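Halohydrin dehalogenase (Rhizobium radiobacter, PDB 4IY1) probably catalyses the reversible elimination of halide from vicinal halohydrins to give epoxides, and ring opening of epoxides by nucleophiles such as cyanide. Local coordinates at residues T27-K36 with L51-L62; Y97-P108 with T144-A152. The protein carries 37 engineered substitutions. All coordinates share one frame; numbering follows the deposited sequence.

Contact 1 (T27-K36 with L51-L62); sequences TVACHDESFK and LIPMSEQEPVEL. Engineered in segment 51-62: Ile52 (natural residue Lys), Val60 (natural residue Ala).
Within a Rossmann-type beta-alpha-beta unit, the parallel strands 27-30 and 52-53 pair through Val28, Ala29 and Cys30 with Ile52 and Pro53, and the contact runs on into the loops beyond them. Ile52 N bonds to Val28 O, Cys30 N to Ile52 O at 3.0 Å, and Met54 N to Cys30 O. Proline suits position 53 because this pairing asks no hydrogen of its nitrogen. Pro53 CB lies over one face of the Phe35 ring, 3.8 Å from the centroid, a CH-pi contact; Asp32 CB covers the opposite face, so the flat ring is sandwiched. Leu51 forks against two side chains, CD2 reaching Val28 CB at 3.7 Å while CD1 meets Cys30 SG at 3.9 Å.

Past the strands, Gln57 ties the loops together. A bend at chi2 (-59°) brings its amide round, and NE2 donates almost straight (173°) to Asp32 O at 3.0 Å and also to Ser55 O at 2.7 Å. Both acceptors lie close to the amide plane, which fixes its rotation. Phe35 N reaches Asp32 O from the other side of that carbonyl, and the Lys36 side chain crosses that of Gln57 at about a right angle, Lys36 CG 3.5 Å from Gln57 CD.

Strand 3-6 pairs with the far edge of strand 27-30; Leu51 and Pro53 pack on Phe44 of helix 38-47, while Ala29 and the engineered Ile52 meet Leu70 of helix 59-70.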
loop_
_atom_site.group_PDB
_atom_site.type_symbol
_atom_site.label_atom_id
_atom_site.label_comp_id
_atom_site.label_asym_id
_atom_site.label_seq_id
_atom_site.Cartn_x
_atom_site.Cartn_y
_atom_site.Cartn_z
ATOM N N THR B 27 16.880 30.201 7.346
ATOM C CA THR B 27 18.125 30.017 8.076
ATOM C C THR B 27 18.298 28.553 8.478
ATOM O O THR B 27 17.553 28.050 9.324
ATOM C CB THR B 27 18.137 30.870 9.348
ATOM O OG1 THR B 27 17.828 32.217 9.002
ATOM C CG2 THR B 27 19.490 30.823 9.992
ATOM N N VAL B 28 19.336 27.916 7.944
ATOM C CA VAL B 28 19.532 26.487 8.053
ATOM C C VAL B 28 20.655 26.114 9.004
ATOM O O VAL B 28 21.835 26.260 8.671
ATOM C CB VAL B 28 19.824 25.859 6.676
ATOM C CG1 VAL B 28 19.814 24.333 6.769
ATOM C CG2 VAL B 28 18.789 26.338 5.669
ATOM N N ALA B 29 20.286 25.507 10.131
ATOM C CA ALA B 29 21.259 24.873 11.013
ATOM C C ALA B 29 21.515 23.442 10.585
ATOM O O ALA B 29 20.586 22.727 10.181
ATOM C CB ALA B 29 20.779 24.925 12.445
ATOM N N CYS B 30 22.779 23.041 10.635
ATOM C CA CYS B 30 23.207 21.744 10.121
ATOM C C CYS B 30 23.874 20.946 11.211
ATOM O O CYS B 30 24.717 21.463 11.959
ATOM C CB CYS B 30 24.208 21.913 8.987
ATOM S SG CYS B 30 23.583 22.847 7.589
ATOM N N HIS B 31 23.625 19.647 11.185
ATOM C CA HIS B 31 24.241 18.750 12.125
ATOM C C HIS B 31 25.029 17.720 11.376
ATOM O O HIS B 31 24.696 17.361 10.236
ATOM C CB HIS B 31 23.172 18.122 13.023
ATOM C CG HIS B 31 23.483 16.709 13.465
ATOM N ND1 HIS B 31 23.449 15.661 12.622
ATOM C CD2 HIS B 31 23.838 16.199 14.707
ATOM C CE1 HIS B 31 23.831 14.548 13.273
ATOM N NE2 HIS B 31 24.052 14.873 14.552
ATOM N N ASP B 32 26.154 17.317 11.955
ATOM C CA ASP B 32 26.915 16.198 11.431
ATOM C C ASP B 32 27.802 15.631 12.520
ATOM O O ASP B 32 28.187 16.342 13.471
ATOM C CB ASP B 32 27.776 16.628 10.240
ATOM C CG ASP B 32 28.276 15.456 9.447
ATOM O OD1 ASP B 32 29.420 15.022 9.664
ATOM O OD2 ASP B 32 27.503 14.894 8.657
ATOM N N GLU B 33 28.054 14.334 12.425
ATOM C CA GLU B 33 28.881 13.644 13.406
ATOM C C GLU B 33 30.256 14.324 13.440
ATOM O O GLU B 33 30.808 14.616 14.508
ATOM C CB GLU B 33 28.991 12.161 13.027
ATOM C CG GLU B 33 29.510 11.248 14.122
ATOM C CD GLU B 33 29.337 9.770 13.788
ATOM O OE1 GLU B 33 28.353 9.419 13.099
ATOM O OE2 GLU B 33 30.159 8.943 14.247
ATOM N N SER B 34 30.723 14.725 12.267
ATOM C CA SER B 34 32.059 15.264 12.144
ATOM C C SER B 34 32.157 16.661 12.752
ATOM O O SER B 34 33.251 17.166 12.976
ATOM C CB SER B 34 32.503 15.268 10.691
ATOM O OG SER B 34 32.060 16.444 10.043
ATOM N N PHE B 35 31.020 17.286 13.036
ATOM C CA PHE B 35 31.047 18.604 13.655
ATOM C C PHE B 35 31.396 18.518 15.135
ATOM O O PHE B 35 31.227 19.491 15.871
ATOM C CB PHE B 35 29.728 19.353 13.472
ATOM C CG PHE B 35 29.411 19.695 12.050
ATOM C CD1 PHE B 35 28.126 20.063 11.684
ATOM C CD2 PHE B 35 30.365 19.553 11.058
ATOM C CE1 PHE B 35 27.811 20.318 10.360
ATOM C CE2 PHE B 35 30.074 19.859 9.740
ATOM C CZ PHE B 35 28.797 20.246 9.390
ATOM N N LYS B 36 31.757 17.319 15.584
ATOM C CA LYS B 36 32.358 17.113 16.906
ATOM C C LYS B 36 33.701 17.840 16.986
ATOM O O LYS B 36 33.994 18.537 17.952
ATOM C CB LYS B 36 32.594 15.621 17.144
ATOM C CG LYS B 36 31.361 14.868 17.610
ATOM C CD LYS B 36 31.704 13.455 18.072
ATOM C CE LYS B 36 32.804 12.859 17.216
ATOM N NZ LYS B 36 32.271 11.735 16.406
ATOM N N LEU B 51 25.114 28.355 5.365
ATOM C CA LEU B 51 24.676 27.327 6.320
ATOM C C LEU B 51 25.275 27.564 7.705
ATOM O O LEU B 51 26.275 28.258 7.836
ATOM C CB LEU B 51 25.089 25.953 5.828
ATOM C CG LEU B 51 24.455 25.523 4.510
ATOM C CD1 LEU B 51 24.942 24.138 4.132
ATOM C CD2 LEU B 51 22.931 25.555 4.616
ATOM N N ILE B 52 24.655 26.996 8.736
ATOM C CA ILE B 52 25.092 27.218 10.113
ATOM C C ILE B 52 25.358 25.900 10.854
ATOM O O ILE B 52 24.482 25.389 11.559
ATOM C CB ILE B 52 24.052 28.024 10.897
ATOM C CG1 ILE B 52 23.827 29.375 10.259
ATOM C CG2 ILE B 52 24.496 28.220 12.337
ATOM C CD1 ILE B 52 23.008 30.293 11.130
ATOM N N PRO B 53 26.566 25.335 10.689
ATOM C CA PRO B 53 26.858 24.019 11.269
ATOM C C PRO B 53 26.958 24.083 12.798
ATOM O O PRO B 53 27.315 25.128 13.341
ATOM C CB PRO B 53 28.216 23.658 10.654
ATOM C CG PRO B 53 28.856 24.974 10.378
ATOM C CD PRO B 53 27.751 25.959 10.083
ATOM N N MET B 54 26.610 22.991 13.479
ATOM C CA MET B 54 26.622 22.947 14.956
ATOM C C MET B 54 27.497 21.805 15.455
ATOM O O MET B 54 27.613 20.760 14.805
ATOM C CB MET B 54 25.213 22.769 15.518
ATOM C CG MET B 54 24.139 23.549 14.796
ATOM S SD MET B 54 24.066 25.258 15.372
ATOM C CE MET B 54 23.228 25.078 16.928
ATOM N N SER B 55 28.083 21.984 16.633
ATOM C CA SER B 55 28.869 20.921 17.250
ATOM C C SER B 55 27.944 19.884 17.880
ATOM O O SER B 55 28.256 18.690 17.903
ATOM C CB SER B 55 29.805 21.502 18.316
ATOM O OG SER B 55 29.075 22.323 19.224
ATOM N N GLU B 56 26.803 20.357 18.378
ATOM C CA GLU B 56 25.888 19.557 19.201
ATOM C C GLU B 56 25.519 18.244 18.504
ATOM O O GLU B 56 25.302 18.223 17.297
ATOM C CB GLU B 56 24.629 20.373 19.482
ATOM C CG GLU B 56 24.764 21.364 20.629
ATOM C CD GLU B 56 25.559 22.620 20.281
ATOM O OE1 GLU B 56 26.068 23.252 21.220
ATOM O OE2 GLU B 56 25.642 23.020 19.102
ATOM N N GLN B 57 25.530 17.141 19.246
ATOM C CA GLN B 57 25.401 15.813 18.653
ATOM C C GLN B 57 24.058 15.116 18.898
ATOM O O GLN B 57 23.596 14.366 18.048
ATOM C CB GLN B 57 26.528 14.893 19.099
ATOM C CG GLN B 57 27.882 15.275 18.542
ATOM C CD GLN B 57 27.900 15.265 17.027
ATOM O OE1 GLN B 57 27.903 14.208 16.416
ATOM N NE2 GLN B 57 27.968 16.447 16.418
ATOM N N GLU B 58 23.507 15.253 20.096
ATOM C CA GLU B 58 22.313 14.494 20.476
ATOM C C GLU B 58 21.073 15.317 20.224
ATOM O O GLU B 58 21.136 16.539 20.215
ATOM C CB GLU B 58 22.380 14.101 21.962
ATOM C CG GLU B 58 23.464 13.084 22.280
ATOM C CD GLU B 58 23.589 12.027 21.208
ATOM O OE1 GLU B 58 24.717 11.768 20.754
ATOM O OE2 GLU B 58 22.553 11.480 20.786
ATOM N N PRO B 59 19.916 14.661 20.097
ATOM C CA PRO B 59 18.721 15.387 19.654
ATOM C C PRO B 59 18.360 16.584 20.532
ATOM O O PRO B 59 18.071 17.651 20.014
ATOM C CB PRO B 59 17.627 14.319 19.692
ATOM C CG PRO B 59 18.366 13.060 19.420
ATOM C CD PRO B 59 19.700 13.201 20.097
ATOM N N VAL B 60 18.344 16.419 21.850
ATOM C CA VAL B 60 17.809 17.485 22.692
ATOM C C VAL B 60 18.772 18.685 22.818
ATOM O O VAL B 60 18.356 19.829 22.721
ATOM C CB VAL B 60 17.431 17.002 24.105
ATOM C CG1 VAL B 60 17.125 18.219 24.974
ATOM C CG2 VAL B 60 16.239 16.050 24.061
ATOM N N GLU B 61 20.059 18.428 23.015
ATOM C CA GLU B 61 21.021 19.527 23.006
ATOM C C GLU B 61 21.100 20.225 21.629
ATOM O O GLU B 61 21.269 21.449 21.550
ATOM C CB GLU B 61 22.388 19.054 23.461
ATOM C CG GLU B 61 22.934 17.899 22.650
ATOM C CD GLU B 61 24.431 17.754 22.779
ATOM O OE1 GLU B 61 25.068 18.661 23.361
ATOM O OE2 GLU B 61 24.982 16.786 22.222
ATOM N N LEU B 62 20.833 19.489 20.553
ATOM C CA LEU B 62 20.785 20.138 19.235
ATOM C C LEU B 62 19.608 21.116 19.115
ATOM O O LEU B 62 19.799 22.304 18.856
ATOM C CB LEU B 62 20.778 19.123 18.102
ATOM C CG LEU B 62 20.788 19.746 16.683
ATOM C CD1 LEU B 62 22.131 20.395 16.374
ATOM C CD2 LEU B 62 20.428 18.709 15.614
HETATM O O HOH W 1 26.447 18.387 14.649
#

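Contact 2 (Y97-P108 with T144-A152); sequences YRDMVEALQIKP and TYASARAGA. Engineered in segment 97-108: Asp99 (natural residue Gly), Met100 (natural residue Ala), Lys107 (natural residue Arg). Engineered in segment 144-152: Ala146 (natural residue Thr).
Tyr97, Met100, Leu104 and Gln105 pack against Thr144, Tyr145, Ala148 and Arg149 where two neighbouring helices of the short-chain dehydrogenase/reductase fold run nearly parallel, at 14°, with axes 8.1 Å apart. The tight part centres on Ala148, a small knob among Met100, Val101, Leu104 and Gln105, whose size suits helices this close. Gly151, lacking a side chain, likewise allows Gln105 CD to lie 3.8 Å from its CA; the Gln105 amide then bonds to Gln105 of the second subunit.

At one end, Tyr97 OH and Ser147 OG share a hydrogen bond of 2.7 Å. Tyr97 has CG anti to its backbone nitrogen (chi1 -172°), which carries the ring along Thr144 to Ser147, and its hydroxyl also bonds to Gln105 of the second subunit. The engineered Met100 brings SD to the edge of the Tyr145 ring, a Met-aromatic contact. Leu104 divides its branches: CD1 meets Tyr145 CD2 at 3.5 Å, while CD2 sits over the centre of one face of the Arg149 guanidinium. Tyr145 and Arg149 have the spacing of the catalytic Tyr-Arg pair of halohydrin dehalogenases, and Arg149 NH2 bonds to Tyr145 OH and Asp80 O.

Packing is looser towards Pro108, whose CG is 4.3 Å from Ala152 CB. Beside it lies a water that donates to Leu104 O at 2.8 Å and accepts from Arg149 NH1.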
loop_
_atom_site.group_PDB
_atom_site.type_symbol
_atom_site.label_atom_id
_atom_site.label_comp_id
_atom_site.label_asym_id
_atom_site.label_seq_id
_atom_site.Cartn_x
_atom_site.Cartn_y
_atom_site.Cartn_z
ATOM N N TYR B 97 20.614 -5.486 15.126
ATOM C CA TYR B 97 19.290 -4.944 14.822
ATOM C C TYR B 97 18.965 -3.775 15.758
ATOM O O TYR B 97 18.536 -2.725 15.292
ATOM C CB TYR B 97 18.218 -6.033 14.874
ATOM C CG TYR B 97 16.825 -5.604 14.393
ATOM C CD1 TYR B 97 16.658 -4.773 13.275
ATOM C CD2 TYR B 97 15.688 -6.102 15.011
ATOM C CE1 TYR B 97 15.381 -4.454 12.788
ATOM C CE2 TYR B 97 14.415 -5.814 14.527
ATOM C CZ TYR B 97 14.267 -4.985 13.425
ATOM O OH TYR B 97 12.979 -4.681 13.005
ATOM N N ARG B 98 19.362 -3.886 17.031
ATOM C CA ARG B 98 19.163 -2.780 17.993
ATOM C C ARG B 98 19.865 -1.508 17.542
ATOM O O ARG B 98 19.246 -0.447 17.493
ATOM C CB ARG B 98 19.629 -3.146 19.420
ATOM C CG ARG B 98 18.690 -4.065 20.184
ATOM C CD ARG B 98 19.022 -4.162 21.693
ATOM N NE ARG B 98 18.225 -5.208 22.343
ATOM C CZ ARG B 98 18.620 -6.469 22.499
ATOM N NH1 ARG B 98 19.847 -6.834 22.161
ATOM N NH2 ARG B 98 17.764 -7.388 22.918
ATOM N N ASP B 99 21.112 -1.631 17.087
ATOM C CA ASP B 99 21.846 -0.473 16.569
ATOM C C ASP B 99 21.207 0.103 15.294
ATOM O O ASP B 99 21.209 1.314 15.091
ATOM C CB ASP B 99 23.318 -0.822 16.282
ATOM C CG ASP B 99 24.102 -1.195 17.535
ATOM O OD1 ASP B 99 23.674 -0.858 18.664
ATOM O OD2 ASP B 99 25.137 -1.884 17.385
ATOM N N MET B 100 20.790 -0.770 14.385
ATOM C CA MET B 100 20.035 -0.351 13.190
ATOM C C MET B 100 18.783 0.457 13.594
ATOM O O MET B 100 18.614 1.612 13.201
ATOM C CB MET B 100 19.658 -1.588 12.353
ATOM C CG MET B 100 19.133 -1.324 10.937
ATOM S SD MET B 100 20.350 -0.575 9.856
ATOM C CE MET B 100 21.169 -2.069 9.275
ATOM N N VAL B 101 17.962 -0.108 14.466
ATOM C CA VAL B 101 16.744 0.586 14.897
ATOM C C VAL B 101 17.117 1.901 15.635
ATOM O O VAL B 101 16.554 2.973 15.383
ATOM C CB VAL B 101 15.877 -0.354 15.758
ATOM C CG1 VAL B 101 14.716 0.404 16.378
ATOM C CG2 VAL B 101 15.353 -1.514 14.900
ATOM N N GLU B 102 18.151 1.835 16.462
ATOM C CA GLU B 102 18.646 3.036 17.101
ATOM C C GLU B 102 18.931 4.143 16.083
ATOM O O GLU B 102 18.393 5.252 16.201
ATOM C CB GLU B 102 19.862 2.732 17.993
ATOM C CG GLU B 102 20.215 3.900 18.913
ATOM C CD GLU B 102 19.138 4.156 19.971
ATOM O OE1 GLU B 102 18.457 3.192 20.388
ATOM O OE2 GLU B 102 18.959 5.322 20.389
ATOM N N ALA B 103 19.703 3.834 15.030
ATOM C CA ALA B 103 20.099 4.876 14.036
ATOM C C ALA B 103 18.926 5.341 13.159
ATOM O O ALA B 103 18.823 6.526 12.831
ATOM C CB ALA B 103 21.280 4.392 13.156
ATOM N N LEU B 104 18.058 4.412 12.740
ATOM C CA LEU B 104 17.103 4.745 11.665
ATOM C C LEU B 104 15.718 5.093 12.187
ATOM O O LEU B 104 14.928 5.713 11.486
ATOM C CB LEU B 104 16.996 3.604 10.645
ATOM C CG LEU B 104 18.322 3.306 9.918
ATOM C CD1 LEU B 104 18.127 2.246 8.845
ATOM C CD2 LEU B 104 18.902 4.600 9.322
ATOM N N GLN B 105 15.431 4.699 13.421
ATOM C CA GLN B 105 14.052 4.719 13.928
ATOM C C GLN B 105 13.937 5.476 15.226
ATOM O O GLN B 105 13.106 6.392 15.351
ATOM C CB GLN B 105 13.556 3.291 14.112
ATOM C CG GLN B 105 12.124 3.060 13.731
ATOM C CD GLN B 105 11.705 1.618 13.998
ATOM O OE1 GLN B 105 12.417 0.693 13.635
ATOM N NE2 GLN B 105 10.548 1.423 14.645
ATOM N N ILE B 106 14.759 5.112 16.208
ATOM C CA ILE B 106 14.753 5.864 17.512
ATOM C C ILE B 106 15.187 7.315 17.294
ATOM O O ILE B 106 14.639 8.265 17.892
ATOM C CB ILE B 106 15.671 5.212 18.563
ATOM C CG1 ILE B 106 15.394 3.713 18.712
ATOM C CG2 ILE B 106 15.573 5.940 19.879
ATOM C CD1 ILE B 106 13.977 3.346 19.103
ATOM N N LYS B 107 16.100 7.498 16.350
ATOM C CA LYS B 107 16.673 8.830 16.106
ATOM C C LYS B 107 15.623 9.817 15.629
ATOM O O LYS B 107 15.478 10.891 16.209
ATOM C CB LYS B 107 17.883 8.738 15.137
ATOM C CG LYS B 107 18.505 10.080 14.757
ATOM C CD LYS B 107 19.215 10.735 15.944
ATOM C CE LYS B 107 20.418 9.921 16.405
ATOM N NZ LYS B 107 20.844 10.408 17.730
ATOM N N PRO B 108 14.852 9.458 14.571
ATOM C CA PRO B 108 13.865 10.444 14.148
ATOM C C PRO B 108 12.794 10.705 15.227
ATOM O O PRO B 108 12.243 11.807 15.301
ATOM C CB PRO B 108 13.226 9.802 12.884
ATOM C CG PRO B 108 13.823 8.446 12.760
ATOM C CD PRO B 108 15.141 8.503 13.500
ATOM N N THR B 144 17.078 -6.143 8.354
ATOM C CA THR B 144 17.131 -5.179 9.442
ATOM C C THR B 144 16.923 -3.758 8.920
ATOM O O THR B 144 16.175 -2.971 9.509
ATOM C CB THR B 144 18.488 -5.231 10.186
ATOM O OG1 THR B 144 19.546 -5.057 9.246
ATOM C CG2 THR B 144 18.675 -6.570 10.906
ATOM N N TYR B 145 17.595 -3.425 7.819
ATOM C CA TYR B 145 17.491 -2.103 7.232
ATOM C C TYR B 145 16.077 -1.794 6.709
ATOM O O TYR B 145 15.558 -0.708 6.919
ATOM C CB TYR B 145 18.494 -1.962 6.082
ATOM C CG TYR B 145 18.536 -0.561 5.507
ATOM C CD1 TYR B 145 17.849 -0.244 4.357
ATOM C CD2 TYR B 145 19.308 0.424 6.098
ATOM C CE1 TYR B 145 17.950 1.021 3.780
ATOM C CE2 TYR B 145 19.396 1.693 5.557
ATOM C CZ TYR B 145 18.748 1.975 4.371
ATOM O OH TYR B 145 18.760 3.273 3.890
ATOM N N ALA B 146 15.477 -2.741 5.995
ATOM C CA ALA B 146 14.191 -2.484 5.337
ATOM C C ALA B 146 13.190 -2.196 6.444
ATOM O O ALA B 146 12.330 -1.323 6.313
ATOM C CB ALA B 146 13.753 -3.711 4.530
ATOM N N SER B 147 13.258 -2.997 7.505
ATOM C CA SER B 147 12.242 -2.950 8.549
ATOM C C SER B 147 12.334 -1.719 9.440
ATOM O O SER B 147 11.326 -1.081 9.712
ATOM C CB SER B 147 12.209 -4.256 9.349
ATOM O OG SER B 147 13.132 -4.234 10.394
ATOM N N ALA B 148 13.548 -1.300 9.781
ATOM C CA ALA B 148 13.736 -0.029 10.495
ATOM C C ALA B 148 13.328 1.187 9.702
ATOM O O ALA B 148 12.710 2.143 10.240
ATOM C CB ALA B 148 15.180 0.110 10.996
ATOM N N ARG B 149 13.562 1.145 8.391
ATOM C CA ARG B 149 13.121 2.256 7.572
ATOM C C ARG B 149 11.584 2.294 7.502
ATOM O O ARG B 149 11.004 3.355 7.319
ATOM C CB ARG B 149 13.727 2.185 6.142
ATOM C CG ARG B 149 15.240 2.387 6.085
ATOM C CD ARG B 149 15.622 3.849 6.391
ATOM N NE ARG B 149 16.992 4.163 6.006
ATOM C CZ ARG B 149 17.552 5.368 6.114
ATOM N NH1 ARG B 149 16.942 6.317 6.801
ATOM N NH2 ARG B 149 18.764 5.602 5.589
ATOM N N ALA B 150 10.956 1.125 7.455
ATOM C CA ALA B 150 9.473 1.044 7.385
ATOM C C ALA B 150 8.879 1.560 8.718
ATOM O O ALA B 150 7.885 2.306 8.735
ATOM C CB ALA B 150 9.045 -0.406 7.165
ATOM N N GLY B 151 9.579 1.256 9.802
ATOM C CA GLY B 151 9.287 1.842 11.123
ATOM C C GLY B 151 9.260 3.358 11.081
ATOM O O GLY B 151 8.308 3.992 11.544
ATOM N N ALA B 152 10.244 3.950 10.415
ATOM C CA ALA B 152 10.367 5.417 10.411
ATOM C C ALA B 152 9.350 6.088 9.516
ATOM O O ALA B 152 8.790 7.136 9.873
ATOM C CB ALA B 152 11.775 5.834 10.036
HETATM O O HOH W 2 14.790 6.415 8.828
#

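Contacts 1 and 2 lie about 21 Å apart between centres. Contact 1 binds strand 52-53, at one edge of the sheet within this chain, to its neighbour 27-30, and no other protein chain of the assembly touches it. Contact 2 joins two helices that also meet the second subunit, and it holds Tyr145 and Arg149, the probable active-site pair; contact 1 therefore probably lies away from the reacting groups. The two do touch: the engineered Lys107 extends NZ to 3.7 Å from Glu58 OE2, a long, weak ion pair, and to 3.8 Å from Pro59 CD. Helix 59-70 begins in contact 1, and its first residues, Pro59 and Val60, also pack on helix 94-122 beyond segment 97-108.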